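Local coordinates for protein ribonuclease J (Methanolobus psychrophilus R15, PDB 5HAB) that probably degrades RNA as an exoribonuclease of the metallo-beta-lactamase, beta-CASP family, held here in complex with RNA as an engineered mutant, at residues B[169-181]-B[196-210]. The protein carries 1 engineered substitution. Residues are numbered along the deposited sequence; the frame is centred on the assembly and turned at random.
Sequences FINTQHSIIDTVF and DFKFDRTPTLGEVPD
Gln173 reaches into the loop 196-210, where its bent side chain (chi2 -73°) lays the flat amide across Pro203, Gln173 CD 3.6 Å from Pro203 CB. An amide suits this place because its two ends do different work: Gln173 NE2 donates to Glu207 O at 3.2 Å, while OE1 accepts from two waters, one also donating to Asp200 OD2, the other accepting from Thr204 N. Deeper in, flat apolar rings suit the buried join: the edge of Phe181 meets the face of Phe197 in a T-shaped stack, planes at 88°, and Leu419 of helix 413-423 packs on Phe197. At the RNA end, Asp196 O and CB lie over the His174 ring, CB in a CH-pi contact 3.8 Å from the ring centroid; Ser175 OG lies over the opposite face. A water sits 2.6 Å from His174 NE2, within hydrogen-bonding distance of Asp196 OD2. Hydrogen bonds from His174 ND1 to Gly409 O, between Asp196 OD2 and His104 NE2, and from Ser240 OG and Glu241 N to the Asp200 carboxylate probably help fix these groups. His174 and Asp196 both pack against RNA phosphate beside His104, and probably belong to the metal-site motifs of the metallo-beta-lactamase fold.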
loop_
_atom_site.group_PDB
_atom_site.type_symbol
_atom_site.label_atom_id
_atom_site.label_comp_id
_atom_site.label_asym_id
_atom_site.label_seq_id
_atom_site.Cartn_x
_atom_site.Cartn_y
_atom_site.Cartn_z
ATOM N N PHE B 169 34.600 19.108 13.609
ATOM C CA PHE B 169 33.149 19.197 13.477
ATOM C C PHE B 169 32.779 20.123 12.318
ATOM O O PHE B 169 33.366 21.197 12.164
ATOM C CB PHE B 169 32.503 19.699 14.772
ATOM C CG PHE B 169 32.334 18.639 15.831
ATOM C CD1 PHE B 169 32.815 17.355 15.641
ATOM C CD2 PHE B 169 31.671 18.928 17.015
ATOM C CE1 PHE B 169 32.652 16.382 16.617
ATOM C CE2 PHE B 169 31.504 17.959 17.994
ATOM C CZ PHE B 169 31.995 16.686 17.794
ATOM N N ILE B 170 31.816 19.704 11.501
ATOM C CA ILE B 170 31.292 20.550 10.427
ATOM C C ILE B 170 29.799 20.717 10.647
ATOM O O ILE B 170 29.102 19.736 10.855
ATOM C CB ILE B 170 31.578 19.949 9.045
ATOM C CG1 ILE B 170 33.072 19.687 8.881
ATOM C CG2 ILE B 170 31.063 20.860 7.941
ATOM C CD1 ILE B 170 33.376 18.636 7.866
ATOM N N ASN B 171 29.294 21.944 10.608
ATOM C CA ASN B 171 27.878 22.147 10.911
ATOM C C ASN B 171 27.002 21.548 9.816
ATOM O O ASN B 171 27.358 21.562 8.635
ATOM C CB ASN B 171 27.559 23.639 11.097
ATOM C CG ASN B 171 26.648 24.184 10.019
ATOM O OD1 ASN B 171 27.112 24.687 8.996
ATOM N ND2 ASN B 171 25.342 24.095 10.244
ATOM N N THR B 172 25.871 20.989 10.219
ATOM C CA THR B 172 24.878 20.542 9.256
ATOM C C THR B 172 23.496 20.802 9.842
ATOM O O THR B 172 23.379 21.377 10.928
ATOM C CB THR B 172 25.051 19.050 8.903
ATOM O OG1 THR B 172 24.237 18.728 7.769
ATOM C CG2 THR B 172 24.656 18.162 10.087
ATOM N N GLN B 173 22.451 20.388 9.134
ATOM C CA GLN B 173 21.094 20.590 9.626
ATOM C C GLN B 173 20.421 19.260 9.926
ATOM O O GLN B 173 20.793 18.230 9.368
ATOM C CB GLN B 173 20.265 21.383 8.614
ATOM C CG GLN B 173 20.524 22.882 8.629
ATOM C CD GLN B 173 19.938 23.564 9.849
ATOM O OE1 GLN B 173 18.784 23.326 10.217
ATOM N NE2 GLN B 173 20.726 24.430 10.477
ATOM N N HIS B 174 19.419 19.299 10.799
ATOM C CA HIS B 174 18.676 18.108 11.201
ATOM C C HIS B 174 17.493 18.533 12.067
ATOM O O HIS B 174 17.332 19.717 12.366
ATOM C CB HIS B 174 19.577 17.126 11.957
ATOM C CG HIS B 174 18.951 15.784 12.187
ATOM N ND1 HIS B 174 18.392 15.041 11.171
ATOM C CD2 HIS B 174 18.777 15.064 13.320
ATOM C CE1 HIS B 174 17.911 13.914 11.666
ATOM N NE2 HIS B 174 18.133 13.903 12.968
ATOM N N SER B 175 16.670 17.572 12.475
ATOM C CA SER B 175 15.482 17.859 13.272
ATOM C C SER B 175 15.804 18.202 14.729
ATOM O O SER B 175 14.909 18.287 15.572
ATOM C CB SER B 175 14.529 16.667 13.220
ATOM O OG SER B 175 15.223 15.466 13.495
ATOM N N ILE B 176 17.085 18.389 15.021
ATOM C CA ILE B 176 17.510 18.893 16.319
ATOM C C ILE B 176 18.656 19.857 16.057
ATOM O O ILE B 176 19.413 19.697 15.095
ATOM C CB ILE B 176 17.905 17.758 17.296
ATOM C CG1 ILE B 176 18.173 18.326 18.695
ATOM C CG2 ILE B 176 19.117 16.990 16.786
ATOM C CD1 ILE B 176 18.524 17.281 19.747
ATOM N N ILE B 177 18.755 20.881 16.896
ATOM C CA ILE B 177 19.740 21.933 16.710
ATOM C C ILE B 177 21.136 21.416 17.037
ATOM O O ILE B 177 21.289 20.449 17.793
ATOM C CB ILE B 177 19.392 23.161 17.564
ATOM C CG1 ILE B 177 19.163 22.746 19.018
ATOM C CG2 ILE B 177 18.156 23.853 17.018
ATOM C CD1 ILE B 177 18.954 23.910 19.962
ATOM N N ASP B 178 22.139 22.074 16.458
ATOM C CA ASP B 178 23.553 21.804 16.719
ATOM C C ASP B 178 23.957 20.376 16.332
ATOM O O ASP B 178 24.473 19.616 17.155
ATOM C CB ASP B 178 23.885 22.069 18.192
ATOM C CG ASP B 178 25.166 22.873 18.370
ATOM O OD1 ASP B 178 25.835 23.173 17.357
ATOM O OD2 ASP B 178 25.501 23.214 19.524
ATOM N N THR B 179 23.717 20.023 15.072
ATOM C CA THR B 179 24.124 18.726 14.534
ATOM C C THR B 179 25.356 18.888 13.640
ATOM O O THR B 179 25.476 19.876 12.904
ATOM C CB THR B 179 22.977 18.059 13.740
ATOM O OG1 THR B 179 21.850 17.856 14.604
ATOM C CG2 THR B 179 23.412 16.714 13.185
ATOM N N VAL B 180 26.282 17.932 13.716
ATOM C CA VAL B 180 27.526 18.031 12.953
ATOM C C VAL B 180 27.863 16.766 12.149
ATOM O O VAL B 180 27.543 15.646 12.556
ATOM C CB VAL B 180 28.704 18.381 13.893
ATOM C CG1 VAL B 180 28.495 19.749 14.528
ATOM C CG2 VAL B 180 28.879 17.311 14.973
ATOM N N PHE B 181 28.496 16.961 10.994
ATOM C CA PHE B 181 29.318 15.929 10.379
ATOM C C PHE B 181 30.591 15.850 11.202
ATOM O O PHE B 181 31.071 16.878 11.701
ATOM C CB PHE B 181 29.690 16.250 8.923
ATOM C CG PHE B 181 28.531 16.263 7.957
ATOM C CD1 PHE B 181 27.258 15.899 8.348
ATOM C CD2 PHE B 181 28.740 16.624 6.633
ATOM C CE1 PHE B 181 26.215 15.916 7.446
ATOM C CE2 PHE B 181 27.703 16.639 5.727
ATOM C CZ PHE B 181 26.437 16.285 6.133
ATOM N N ASP B 196 22.182 11.191 10.242
ATOM C CA ASP B 196 21.116 12.047 10.775
ATOM C C ASP B 196 21.327 13.488 10.342
ATOM O O ASP B 196 21.524 14.381 11.166
ATOM C CB ASP B 196 21.040 11.960 12.295
ATOM C CG ASP B 196 20.174 10.817 12.767
ATOM O OD1 ASP B 196 19.793 9.971 11.935
ATOM O OD2 ASP B 196 19.864 10.771 13.971
ATOM N N PHE B 197 21.267 13.713 9.037
ATOM C CA PHE B 197 21.481 15.043 8.506
ATOM C C PHE B 197 20.579 15.355 7.332
ATOM O O PHE B 197 19.939 14.481 6.749
ATOM C CB PHE B 197 22.923 15.213 8.055
ATOM C CG PHE B 197 23.174 14.713 6.665
ATOM C CD1 PHE B 197 23.386 13.365 6.434
ATOM C CD2 PHE B 197 23.188 15.587 5.584
ATOM C CE1 PHE B 197 23.613 12.899 5.155
ATOM C CE2 PHE B 197 23.411 15.123 4.307
ATOM C CZ PHE B 197 23.624 13.779 4.092
ATOM N N LYS B 198 20.630 16.615 6.940
ATOM C CA LYS B 198 19.782 17.148 5.907
ATOM C C LYS B 198 20.412 18.437 5.406
ATOM O O LYS B 198 20.850 19.269 6.199
ATOM C CB LYS B 198 18.379 17.371 6.474
ATOM C CG LYS B 198 17.636 18.563 5.947
ATOM C CD LYS B 198 16.369 18.758 6.754
ATOM C CE LYS B 198 15.453 19.765 6.097
ATOM N NZ LYS B 198 14.105 19.730 6.708
ATOM N N PHE B 199 20.509 18.584 4.093
ATOM C CA PHE B 199 20.878 19.867 3.529
ATOM C C PHE B 199 19.670 20.794 3.668
ATOM O O PHE B 199 18.561 20.444 3.261
ATOM C CB PHE B 199 21.292 19.729 2.062
ATOM C CG PHE B 199 22.594 19.009 1.860
ATOM C CD1 PHE B 199 23.516 18.916 2.887
ATOM C CD2 PHE B 199 22.896 18.425 0.642
ATOM C CE1 PHE B 199 24.716 18.256 2.703
ATOM C CE2 PHE B 199 24.096 17.761 0.451
ATOM C CZ PHE B 199 25.006 17.678 1.482
ATOM N N ASP B 200 19.878 21.970 4.246
ATOM C CA ASP B 200 18.804 22.950 4.368
ATOM C C ASP B 200 19.381 24.335 4.117
ATOM O O ASP B 200 20.127 24.868 4.934
ATOM C CB ASP B 200 18.131 22.883 5.743
ATOM C CG ASP B 200 16.812 23.640 5.781
ATOM O OD1 ASP B 200 16.629 24.555 4.951
ATOM O OD2 ASP B 200 15.955 23.318 6.632
ATOM N N ARG B 201 19.009 24.915 2.984
ATOM C CA ARG B 201 19.590 26.167 2.518
ATOM C C ARG B 201 18.863 27.379 3.066
ATOM O O ARG B 201 19.334 28.506 2.932
ATOM C CB ARG B 201 19.555 26.165 0.998
ATOM C CG ARG B 201 20.403 25.025 0.462
ATOM C CD ARG B 201 20.244 24.807 -1.038
ATOM N NE ARG B 201 21.124 23.747 -1.550
ATOM C CZ ARG B 201 20.880 22.448 -1.395
ATOM N NH1 ARG B 201 19.808 22.067 -0.720
ATOM N NH2 ARG B 201 21.714 21.538 -1.877
ATOM N N THR B 202 17.727 27.134 3.712
ATOM C CA THR B 202 16.979 28.183 4.394
ATOM C C THR B 202 16.507 27.694 5.763
ATOM O O THR B 202 15.305 27.581 6.003
ATOM C CB THR B 202 15.755 28.656 3.560
ATOM O OG1 THR B 202 14.853 27.562 3.349
ATOM C CG2 THR B 202 16.192 29.205 2.206
ATOM N N PRO B 203 17.455 27.400 6.672
ATOM C CA PRO B 203 17.071 26.922 8.004
ATOM C C PRO B 203 16.364 28.009 8.795
ATOM O O PRO B 203 16.528 29.185 8.485
ATOM C CB PRO B 203 18.412 26.560 8.660
ATOM C CG PRO B 203 19.440 26.638 7.569
ATOM C CD PRO B 203 18.910 27.592 6.560
ATOM N N THR B 204 15.590 27.624 9.801
ATOM C CA THR B 204 14.911 28.603 10.634
ATOM C C THR B 204 15.630 28.842 11.965
ATOM O O THR B 204 15.162 29.634 12.783
ATOM C CB THR B 204 13.453 28.192 10.921
ATOM O OG1 THR B 204 13.430 26.962 11.652
ATOM C CG2 THR B 204 12.675 28.020 9.619
ATOM N N LEU B 205 16.758 28.172 12.192
ATOM C CA LEU B 205 17.478 28.363 13.453
ATOM C C LEU B 205 18.997 28.249 13.348
ATOM O O LEU B 205 19.718 29.176 13.726
ATOM C CB LEU B 205 16.974 27.366 14.497
ATOM C CG LEU B 205 16.844 27.913 15.919
ATOM C CD1 LEU B 205 16.087 29.229 15.927
ATOM C CD2 LEU B 205 16.165 26.900 16.826
ATOM N N GLY B 206 19.487 27.122 12.851
ATOM C CA GLY B 206 20.919 26.909 12.728
ATOM C C GLY B 206 21.577 27.737 11.642
ATOM O O GLY B 206 21.131 28.837 11.315
ATOM N N GLU B 207 22.651 27.197 11.079
ATOM C CA GLU B 207 23.399 27.878 10.036
ATOM C C GLU B 207 23.263 27.113 8.728
ATOM O O GLU B 207 22.889 25.937 8.721
ATOM C CB GLU B 207 24.877 28.004 10.409
ATOM C CG GLU B 207 25.155 28.811 11.659
ATOM C CD GLU B 207 26.629 28.824 12.013
ATOM O OE1 GLU B 207 27.251 27.738 12.015
ATOM O OE2 GLU B 207 27.168 29.919 12.280
ATOM N N VAL B 208 23.556 27.791 7.624
ATOM C CA VAL B 208 23.594 27.160 6.313
ATOM C C VAL B 208 24.744 26.166 6.291
ATOM O O VAL B 208 25.822 26.456 6.810
ATOM C CB VAL B 208 23.728 28.215 5.197
ATOM C CG1 VAL B 208 24.572 27.691 4.041
ATOM C CG2 VAL B 208 22.353 28.636 4.708
ATOM N N PRO B 209 24.515 24.980 5.702
ATOM C CA PRO B 209 25.536 23.927 5.672
ATOM C C PRO B 209 26.837 24.380 5.019
ATOM O O PRO B 209 26.832 25.247 4.145
ATOM C CB PRO B 209 24.877 22.814 4.843
ATOM C CG PRO B 209 23.679 23.440 4.202
ATOM C CD PRO B 209 23.248 24.540 5.100
ATOM N N ASP B 210 27.942 23.791 5.462
ATOM C CA ASP B 210 29.266 24.244 5.070
ATOM C C ASP B 210 29.723 23.578 3.781
ATOM O O ASP B 210 30.637 22.757 3.798
ATOM C CB ASP B 210 30.265 23.966 6.192
ATOM C CG ASP B 210 31.483 24.867 6.125
ATOM O OD1 ASP B 210 31.727 25.475 5.060
ATOM O OD2 ASP B 210 32.201 24.963 7.141
HETATM O O HOH W 1 31.469 24.195 9.679
HETATM O O HOH W 2 16.478 21.913 9.214
HETATM O O HOH W 3 16.263 24.756 11.044
HETATM O O HOH W 4 17.308 12.249 14.856
#